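Local coordinates for protein iron-regulated transcriptional activator AFT2 (PDB 4LMG) that activates iron-regulon genes when iron is scarce, by recognising the iron-responsive CACCC element in their promoters, at residues 48-53 with 95-100; 79-82 with 87-90; 118-121 with 127-130. All coordinates share one frame; numbering follows the deposited sequence.

Contact 1: 48-53 with 95-100; sequences FKCRSV and NIHSHE. With ZN (zinc ion), chain I; nucleotides of chain G.
C50, at the end of strand 45-50, faces H97 in an irregular loop, and their CA atoms are 8.8 Å apart. The backbones do not meet, and a zinc ion bridges the gap. C50 SG binds zinc at 2.3 Å. From the loop, H97 ND1 binds zinc at 2.1 Å and H99 NE2 binds it at 2.0 Å. The two histidines thus use different ring nitrogens. The thiolate sulfur sits at the edge of both imidazoles, near their planes, and comes within 3.3 Å of H97 CE1. The CB of H97 lies over one face of the H99 ring, toward its rim. C73 supplies the fourth ligand, and F75 stacks on the H97 ring.

Two cysteines and a histidine pair separated by one residue make the Cys2His2 zinc site of the WRKY-GCM1 fold, in this DNA-binding part of AFT2. Here it ties the end of a sheet strand to the loop that follows strand 87-93.

H99 CG is tucked between the backbone N and the carbonyl carbon (chi1 58°), and this turns the ring toward C50. Its other nitrogen, ND1, donates to E100 O at 3.2 Å, from well above the carbonyl plane. With NE2 on zinc, it probably helps limit ring rotation.

Two residues past C50 the chain meets DNA. S52 N donates to OP1 of DG9 of chain G at 2.8 Å, nearly straight at 170°. S52 OG donates to OP1 of DT8 of chain G at 2.7 Å. One serine therefore grips two consecutive phosphates of one strand. Between C50 and S52, the guanidinium of R51 is held by salt bridges to D35 and D111, while its CG passes beside OP1 of DG9.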
loop_
_atom_site.group_PDB
_atom_site.type_symbol
_atom_site.label_atom_id
_atom_site.label_comp_id
_atom_site.label_asym_id
_atom_site.label_seq_id
_atom_site.Cartn_x
_atom_site.Cartn_y
_atom_site.Cartn_z
ATOM N N PHE A 48 -14.013 -5.404 -0.200
ATOM C CA PHE A 48 -14.153 -4.580 0.989
ATOM C C PHE A 48 -14.189 -5.445 2.240
ATOM O O PHE A 48 -14.564 -6.617 2.185
ATOM C CB PHE A 48 -15.439 -3.755 0.913
ATOM C CG PHE A 48 -15.527 -2.869 -0.296
ATOM C CD1 PHE A 48 -16.010 -3.359 -1.497
ATOM C CD2 PHE A 48 -15.139 -1.542 -0.227
ATOM C CE1 PHE A 48 -16.100 -2.544 -2.607
ATOM C CE2 PHE A 48 -15.224 -0.724 -1.332
ATOM C CZ PHE A 48 -15.707 -1.225 -2.525
ATOM N N LYS A 49 -13.797 -4.859 3.365
ATOM C CA LYS A 49 -13.924 -5.523 4.657
ATOM C C LYS A 49 -14.076 -4.489 5.766
ATOM O O LYS A 49 -14.020 -3.285 5.515
ATOM C CB LYS A 49 -12.718 -6.421 4.927
ATOM C CG LYS A 49 -11.394 -5.680 5.006
ATOM C CD LYS A 49 -10.256 -6.651 5.248
ATOM C CE LYS A 49 -8.912 -5.944 5.260
ATOM N NZ LYS A 49 -7.796 -6.927 5.294
ATOM N N CYS A 50 -14.275 -4.960 6.992
ATOM C CA CYS A 50 -14.388 -4.056 8.131
ATOM C C CYS A 50 -13.035 -3.453 8.462
ATOM O O CYS A 50 -12.026 -4.155 8.488
ATOM C CB CYS A 50 -14.939 -4.785 9.359
ATOM S SG CYS A 50 -16.704 -5.159 9.286
ATOM N N ARG A 51 -13.015 -2.148 8.709
ATOM C CA ARG A 51 -11.798 -1.506 9.176
ATOM C C ARG A 51 -11.250 -2.288 10.358
ATOM O O ARG A 51 -12.007 -2.750 11.216
ATOM C CB ARG A 51 -12.055 -0.060 9.593
ATOM C CG ARG A 51 -10.795 0.666 10.037
ATOM C CD ARG A 51 -11.104 2.067 10.514
ATOM N NE ARG A 51 -11.950 2.772 9.562
ATOM C CZ ARG A 51 -11.513 3.323 8.436
ATOM N NH1 ARG A 51 -10.227 3.252 8.112
ATOM N NH2 ARG A 51 -12.363 3.943 7.631
ATOM N N SER A 52 -9.932 -2.442 10.396
ATOM C CA SER A 52 -9.281 -3.162 11.475
ATOM C C SER A 52 -9.164 -2.256 12.698
ATOM O O SER A 52 -8.533 -1.197 12.641
ATOM C CB SER A 52 -7.899 -3.643 11.026
ATOM O OG SER A 52 -7.326 -4.530 11.970
ATOM N N VAL A 53 -9.785 -2.667 13.798
ATOM C CA VAL A 53 -9.722 -1.907 15.043
ATOM C C VAL A 53 -9.153 -2.751 16.179
ATOM O O VAL A 53 -8.044 -2.506 16.655
ATOM C CB VAL A 53 -11.107 -1.373 15.452
ATOM C CG1 VAL A 53 -11.033 -0.693 16.811
ATOM C CG2 VAL A 53 -11.642 -0.417 14.396
ATOM N N ASN A 95 -21.477 -13.029 6.403
ATOM C CA ASN A 95 -22.223 -11.946 7.027
ATOM C C ASN A 95 -22.030 -11.874 8.542
ATOM O O ASN A 95 -22.645 -11.046 9.215
ATOM C CB ASN A 95 -23.708 -12.065 6.684
ATOM C CG ASN A 95 -24.488 -10.828 7.057
ATOM O OD1 ASN A 95 -25.355 -10.863 7.929
ATOM N ND2 ASN A 95 -24.170 -9.716 6.407
ATOM N N ILE A 96 -21.170 -12.741 9.068
ATOM C CA ILE A 96 -20.900 -12.789 10.499
ATOM C C ILE A 96 -19.725 -11.894 10.867
ATOM O O ILE A 96 -18.722 -11.851 10.156
ATOM C CB ILE A 96 -20.579 -14.221 10.955
ATOM C CG1 ILE A 96 -21.654 -15.192 10.460
ATOM C CG2 ILE A 96 -20.443 -14.281 12.470
ATOM C CD1 ILE A 96 -21.355 -16.642 10.770
ATOM N N HIS A 97 -19.852 -11.182 11.981
ATOM C CA HIS A 97 -18.778 -10.319 12.460
ATOM C C HIS A 97 -18.169 -10.852 13.751
ATOM O O HIS A 97 -18.832 -11.545 14.523
ATOM C CB HIS A 97 -19.286 -8.893 12.674
ATOM C CG HIS A 97 -19.696 -8.201 11.412
ATOM N ND1 HIS A 97 -18.835 -7.405 10.688
ATOM C CD2 HIS A 97 -20.876 -8.182 10.749
ATOM C CE1 HIS A 97 -19.468 -6.927 9.631
ATOM N NE2 HIS A 97 -20.708 -7.382 9.645
ATOM N N SER A 98 -16.903 -10.521 13.980
ATOM C CA SER A 98 -16.197 -10.955 15.178
ATOM C C SER A 98 -16.129 -9.816 16.185
ATOM O O SER A 98 -15.292 -9.822 17.089
ATOM C CB SER A 98 -14.780 -11.398 14.822
ATOM O OG SER A 98 -14.013 -10.301 14.356
ATOM N N HIS A 99 -17.012 -8.837 16.018
ATOM C CA HIS A 99 -16.956 -7.623 16.816
ATOM C C HIS A 99 -18.314 -6.946 16.864
ATOM O O HIS A 99 -19.189 -7.229 16.045
ATOM C CB HIS A 99 -15.930 -6.661 16.220
ATOM C CG HIS A 99 -16.214 -6.289 14.799
ATOM N ND1 HIS A 99 -16.927 -5.162 14.450
ATOM C CD2 HIS A 99 -15.898 -6.909 13.637
ATOM C CE1 HIS A 99 -17.029 -5.098 13.134
ATOM N NE2 HIS A 99 -16.415 -6.147 12.618
ATOM N N GLU A 100 -18.484 -6.043 17.823
ATOM C CA GLU A 100 -19.731 -5.310 17.961
ATOM C C GLU A 100 -19.828 -4.219 16.904
ATOM O O GLU A 100 -18.818 -3.646 16.492
ATOM C CB GLU A 100 -19.846 -4.705 19.361
ATOM C CG GLU A 100 -19.781 -5.733 20.479
ATOM C CD GLU A 100 -19.859 -5.106 21.859
ATOM O OE1 GLU A 100 -20.155 -3.895 21.947
ATOM O OE2 GLU A 100 -19.622 -5.825 22.853
HETATM ZN ZN ZN I . -16.838 -6.888 10.768
ATOM P P DG G 9 -7.284 -1.564 7.357
ATOM O OP1 DG G 9 -8.133 -1.302 8.538
ATOM O OP2 DG G 9 -7.295 -2.915 6.747
ATOM O "O5'" DG G 9 -7.632 -0.491 6.228
ATOM C "C5'" DG G 9 -7.453 0.883 6.549
ATOM C "C4'" DG G 9 -7.044 1.686 5.328
ATOM O "O4'" DG G 9 -5.629 1.498 5.054
ATOM C "C3'" DG G 9 -7.756 1.317 4.036
ATOM O "O3'" DG G 9 -7.845 2.497 3.251
ATOM C "C2'" DG G 9 -6.812 0.282 3.424
ATOM C "C1'" DG G 9 -5.446 0.849 3.809
ATOM N N9 DG G 9 -4.376 -0.131 4.005
ATOM C C8 DG G 9 -4.434 -1.300 4.724
ATOM N N7 DG G 9 -3.310 -1.964 4.734
ATOM C C5 DG G 9 -2.444 -1.178 3.986
ATOM C C6 DG G 9 -1.082 -1.381 3.652
ATOM O O6 DG G 9 -0.345 -2.328 3.965
ATOM N N1 DG G 9 -0.579 -0.344 2.872
ATOM C C2 DG G 9 -1.306 0.754 2.470
ATOM N N2 DG G 9 -0.655 1.656 1.720
ATOM N N3 DG G 9 -2.582 0.957 2.775
ATOM C C4 DG G 9 -3.084 -0.047 3.532
ATOM P P DT G 8 -4.092 -3.641 12.610
ATOM O OP1 DT G 8 -5.305 -3.394 13.422
ATOM O OP2 DT G 8 -3.644 -5.027 12.354
ATOM O "O5'" DT G 8 -4.255 -2.927 11.191
ATOM C "C5'" DT G 8 -4.542 -1.541 11.138
ATOM C "C4'" DT G 8 -4.468 -1.049 9.707
ATOM O "O4'" DT G 8 -3.086 -0.844 9.315
ATOM C "C3'" DT G 8 -5.059 -1.996 8.668
ATOM O "O3'" DT G 8 -5.769 -1.204 7.744
ATOM C "C2'" DT G 8 -3.817 -2.600 8.014
ATOM C "C1'" DT G 8 -2.925 -1.368 8.013
ATOM N N1 DT G 8 -1.468 -1.600 7.771
ATOM C C2 DT G 8 -0.771 -0.634 7.086
ATOM O O2 DT G 8 -1.291 0.383 6.666
ATOM N N3 DT G 8 0.562 -0.903 6.905
ATOM C C4 DT G 8 1.250 -2.019 7.336
ATOM O O4 DT G 8 2.448 -2.172 7.122
ATOM C C5 DT G 8 0.461 -2.990 8.050
ATOM C C7 DT G 8 1.110 -4.240 8.563
ATOM C C6 DT G 8 -0.843 -2.739 8.235
#

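Contact 2: 79-82 with 87-90; sequences AAYS and KWNV
Y81 and W88 face each other across an antiparallel hairpin of strands 76-82 and 87-93, as a non-hydrogen-bonded pair. A79 and V90 form the next such pair on the same face of the sheet. Between them A80 and N89 make a hydrogen-bonded pair. A80 N donates to N89 O at 2.9 Å, in the carbonyl plane, and N89 N returns the bond to A80 O at 2.9 Å.

The indole of W88 leans across to the other strand. W88 CB passes A80 O at 4.2 Å. A chi1 of -70° sets CG opposite its own carbonyl carbon and brings the indole against Y81. CG and CD1 then run beside Y81 CD2. W88 NE1 comes to 3.5 Å from that same Y81 CD2. The tyrosine presents its edge to the five-membered ring, edge-to-face, with the planes at 55°. Further out, Y81 CB stands over the centre of the six-membered ring, 3.7 Å from the centroid and 4° off the normal, a clear CH-pi contact. It thus covers CD2, CE2, CZ2 and CH2. CE3 reaches Y81 N and A80 C. At the far rim, beside CH2, W88 CZ3 meets A79 O at 3.7 Å. I21 of helix 21-29 also touches the indole.

Near the turn, S82 OG bonds to L85 N. That turn carries V83 and R84, which bind DNA. The two strands are thus joined by backbone hydrogen bonds and aromatic packing. With no charge pair between them, the pairing probably depends little on ionisation.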
loop_
_atom_site.group_PDB
_atom_site.type_symbol
_atom_site.label_atom_id
_atom_site.label_comp_id
_atom_site.label_asym_id
_atom_site.label_seq_id
_atom_site.Cartn_x
_atom_site.Cartn_y
_atom_site.Cartn_z
ATOM N N ALA A 79 -17.222 -6.574 -5.054
ATOM C CA ALA A 79 -17.836 -6.005 -6.242
ATOM C C ALA A 79 -17.003 -6.394 -7.453
ATOM O O ALA A 79 -15.797 -6.151 -7.487
ATOM C CB ALA A 79 -17.934 -4.497 -6.123
ATOM N N ALA A 80 -17.645 -7.003 -8.443
ATOM C CA ALA A 80 -16.940 -7.490 -9.623
ATOM C C ALA A 80 -17.614 -7.045 -10.917
ATOM O O ALA A 80 -18.833 -7.105 -11.047
ATOM C CB ALA A 80 -16.825 -9.009 -9.578
ATOM N N TYR A 81 -16.809 -6.604 -11.876
ATOM C CA TYR A 81 -17.336 -6.160 -13.156
ATOM C C TYR A 81 -17.453 -7.310 -14.149
ATOM O O TYR A 81 -16.463 -7.959 -14.487
ATOM C CB TYR A 81 -16.464 -5.051 -13.742
ATOM C CG TYR A 81 -17.014 -4.462 -15.019
ATOM C CD1 TYR A 81 -16.427 -4.741 -16.247
ATOM C CD2 TYR A 81 -18.127 -3.632 -14.997
ATOM C CE1 TYR A 81 -16.928 -4.203 -17.415
ATOM C CE2 TYR A 81 -18.636 -3.092 -16.160
ATOM C CZ TYR A 81 -18.035 -3.379 -17.365
ATOM O OH TYR A 81 -18.546 -2.839 -18.523
ATOM N N SER A 82 -18.674 -7.561 -14.606
ATOM C CA SER A 82 -18.908 -8.531 -15.665
ATOM C C SER A 82 -18.688 -7.858 -17.014
ATOM O O SER A 82 -19.421 -6.944 -17.384
ATOM C CB SER A 82 -20.333 -9.091 -15.580
ATOM O OG SER A 82 -20.639 -9.894 -16.708
ATOM N N LYS A 87 -21.787 -4.846 -16.452
ATOM C CA LYS A 87 -22.314 -4.262 -15.225
ATOM C C LYS A 87 -21.548 -4.792 -14.020
ATOM O O LYS A 87 -20.902 -5.838 -14.095
ATOM C CB LYS A 87 -23.798 -4.592 -15.062
ATOM C CG LYS A 87 -24.051 -5.990 -14.524
ATOM C CD LYS A 87 -25.497 -6.173 -14.095
ATOM C CE LYS A 87 -25.700 -7.518 -13.415
ATOM N NZ LYS A 87 -27.109 -7.714 -12.970
ATOM N N TRP A 88 -21.626 -4.067 -12.909
ATOM C CA TRP A 88 -21.008 -4.506 -11.664
ATOM C C TRP A 88 -21.993 -5.321 -10.847
ATOM O O TRP A 88 -23.155 -4.941 -10.710
ATOM C CB TRP A 88 -20.552 -3.303 -10.836
ATOM C CG TRP A 88 -19.378 -2.567 -11.405
ATOM C CD1 TRP A 88 -19.406 -1.580 -12.347
ATOM C CD2 TRP A 88 -18.001 -2.748 -11.053
ATOM N NE1 TRP A 88 -18.129 -1.140 -12.609
ATOM C CE2 TRP A 88 -17.249 -1.842 -11.828
ATOM C CE3 TRP A 88 -17.330 -3.593 -10.162
ATOM C CZ2 TRP A 88 -15.860 -1.755 -11.739
ATOM C CZ3 TRP A 88 -15.949 -3.506 -10.075
ATOM C CH2 TRP A 88 -15.230 -2.593 -10.858
ATOM N N ASN A 89 -21.540 -6.446 -10.306
ATOM C CA ASN A 89 -22.342 -7.160 -9.324
ATOM C C ASN A 89 -21.700 -7.102 -7.938
ATOM O O ASN A 89 -20.475 -7.158 -7.800
ATOM C CB ASN A 89 -22.644 -8.598 -9.765
ATOM C CG ASN A 89 -21.396 -9.433 -9.953
ATOM O OD1 ASN A 89 -20.994 -10.178 -9.060
ATOM N ND2 ASN A 89 -20.783 -9.326 -11.126
ATOM N N VAL A 90 -22.532 -6.960 -6.914
ATOM C CA VAL A 90 -22.033 -6.826 -5.556
ATOM C C VAL A 90 -22.561 -7.948 -4.677
ATOM O O VAL A 90 -23.770 -8.172 -4.594
ATOM C CB VAL A 90 -22.417 -5.468 -4.947
ATOM C CG1 VAL A 90 -21.797 -5.310 -3.569
ATOM C CG2 VAL A 90 -21.981 -4.336 -5.865
#

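Contact 3: 118-121 with 127-130; sequences NLRQ and AIKT
R120 NE forms a salt bridge with E117, one turn earlier in the same helix, while the aliphatic part of R120 meets I128 of the next helix. The arginine chain bends at its third torsion (chi3 -68°). Its charged end is therefore held along its own helix, and CG does the touching across the contact. The tip of I128, CD1, packs against R120 CG at 3.7 Å, and the two side chains cross at about a right angle. The same methyl also lies 3.7 Å from R120 CA, close against the helix backbone.

L119 carries the deeper half of the contact. Its CB meets I128 CG1 at 3.9 Å. Farther along the leucine, the branched end straddles the methyl of A127: L119 CD2 is 4.0 Å from A127 CB, and L119 CD1 is 4.1 Å from it. L119 and A127 are buried, whereas R120 is exposed. I128 spans both halves because its chain is extended from CA to CD1 (chi2 172°). CG1 lies over L119, and CD1 goes on to R120. The nearest CA atoms, those of L119 and I128, are 6.5 Å apart.

This is apolar packing at the corner between two consecutive helices, 110-121 and 125-139. The link between them is only three residues long. D124, the last of these, accepts a hydrogen bond from A127 N through OD1, which ties the link to the first turn of the second helix. Q121 and N123, at the same corner, are DNA-binding residues, although the contact lies about 12 Å, at its nearest atom, from the DNA bound here. The corner joins the two longest helices of the chain and lies across its centre from the zinc-bound end of strand 45-50 in the sheet.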
loop_
_atom_site.group_PDB
_atom_site.type_symbol
_atom_site.label_atom_id
_atom_site.label_comp_id
_atom_site.label_asym_id
_atom_site.label_seq_id
_atom_site.Cartn_x
_atom_site.Cartn_y
_atom_site.Cartn_z
ATOM N N ASN A 118 -18.006 14.591 1.927
ATOM C CA ASN A 118 -18.183 14.217 0.529
ATOM C C ASN A 118 -19.646 14.334 0.102
ATOM O O ASN A 118 -19.948 14.787 -1.003
ATOM C CB ASN A 118 -17.652 12.806 0.279
ATOM C CG ASN A 118 -17.855 12.353 -1.152
ATOM O OD1 ASN A 118 -18.665 11.467 -1.427
ATOM N ND2 ASN A 118 -17.120 12.965 -2.077
ATOM N N LEU A 119 -20.550 13.931 0.990
ATOM C CA LEU A 119 -21.981 14.079 0.750
ATOM C C LEU A 119 -22.331 15.543 0.518
ATOM O O LEU A 119 -23.071 15.874 -0.408
ATOM C CB LEU A 119 -22.784 13.546 1.936
ATOM C CG LEU A 119 -22.617 12.070 2.290
ATOM C CD1 LEU A 119 -23.400 11.738 3.552
ATOM C CD2 LEU A 119 -23.055 11.186 1.128
ATOM N N ARG A 120 -21.799 16.414 1.369
ATOM C CA ARG A 120 -22.041 17.846 1.238
ATOM C C ARG A 120 -21.483 18.366 -0.079
ATOM O O ARG A 120 -22.129 19.155 -0.766
ATOM C CB ARG A 120 -21.444 18.615 2.419
ATOM C CG ARG A 120 -22.284 18.542 3.685
ATOM C CD ARG A 120 -21.734 19.455 4.768
ATOM N NE ARG A 120 -20.440 18.995 5.261
ATOM C CZ ARG A 120 -20.275 18.261 6.356
ATOM N NH1 ARG A 120 -21.328 17.906 7.084
ATOM N NH2 ARG A 120 -19.058 17.885 6.728
ATOM N N GLN A 121 -20.284 17.915 -0.429
ATOM C CA GLN A 121 -19.678 18.278 -1.704
ATOM C C GLN A 121 -20.596 17.899 -2.861
ATOM O O GLN A 121 -20.813 18.693 -3.774
ATOM C CB GLN A 121 -18.319 17.594 -1.869
ATOM C CG GLN A 121 -17.251 18.084 -0.909
ATOM C CD GLN A 121 -15.992 17.241 -0.972
ATOM O OE1 GLN A 121 -15.973 16.180 -1.596
ATOM N NE2 GLN A 121 -14.932 17.709 -0.322
ATOM N N ALA A 127 -29.198 12.147 1.784
ATOM C CA ALA A 127 -28.242 11.380 2.575
ATOM C C ALA A 127 -27.798 12.175 3.798
ATOM O O ALA A 127 -27.722 11.641 4.903
ATOM C CB ALA A 127 -27.044 10.981 1.731
ATOM N N ILE A 128 -27.510 13.457 3.591
ATOM C CA ILE A 128 -27.101 14.332 4.683
ATOM C C ILE A 128 -28.158 14.349 5.786
ATOM O O ILE A 128 -27.833 14.246 6.969
ATOM C CB ILE A 128 -26.839 15.768 4.190
ATOM C CG1 ILE A 128 -25.709 15.774 3.157
ATOM C CG2 ILE A 128 -26.490 16.678 5.363
ATOM C CD1 ILE A 128 -25.499 17.113 2.482
ATOM N N LYS A 129 -29.420 14.473 5.390
ATOM C CA LYS A 129 -30.526 14.433 6.341
ATOM C C LYS A 129 -30.532 13.116 7.108
ATOM O O LYS A 129 -30.612 13.100 8.336
ATOM C CB LYS A 129 -31.866 14.625 5.625
ATOM C CG LYS A 129 -32.052 15.996 4.988
ATOM C CD LYS A 129 -33.418 16.112 4.322
ATOM C CE LYS A 129 -33.620 17.488 3.704
ATOM N NZ LYS A 129 -34.956 17.614 3.057
ATOM N N THR A 130 -30.444 12.011 6.372
ATOM C CA THR A 130 -30.459 10.684 6.975
ATOM C C THR A 130 -29.388 10.528 8.047
ATOM O O THR A 130 -29.669 10.072 9.154
ATOM C CB THR A 130 -30.261 9.583 5.921
ATOM O OG1 THR A 130 -31.389 9.558 5.036
ATOM C CG2 THR A 130 -30.117 8.225 6.592
#

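Overall arrangement
Contacts 1 and 2 belong to the same antiparallel sheet, where strands 45-50 and 76-82 are neighbours. Their centres are about 22 Å apart, although their nearest atoms come within about 4 Å without touching. The hairpin of contact 2 lies, in sequence, between the two segments that contact 1 joins through zinc. Contact 1 touches the DNA backbone directly. Contact 2 stays about 8 Å from it at the nearest atom, but its turn carries DNA-binding residues. Contact 3 is a later, helical part, its centre about 24 Å from that of contact 1 and about 25 Å from that of contact 2. It lies across the chain's centre from contact 1.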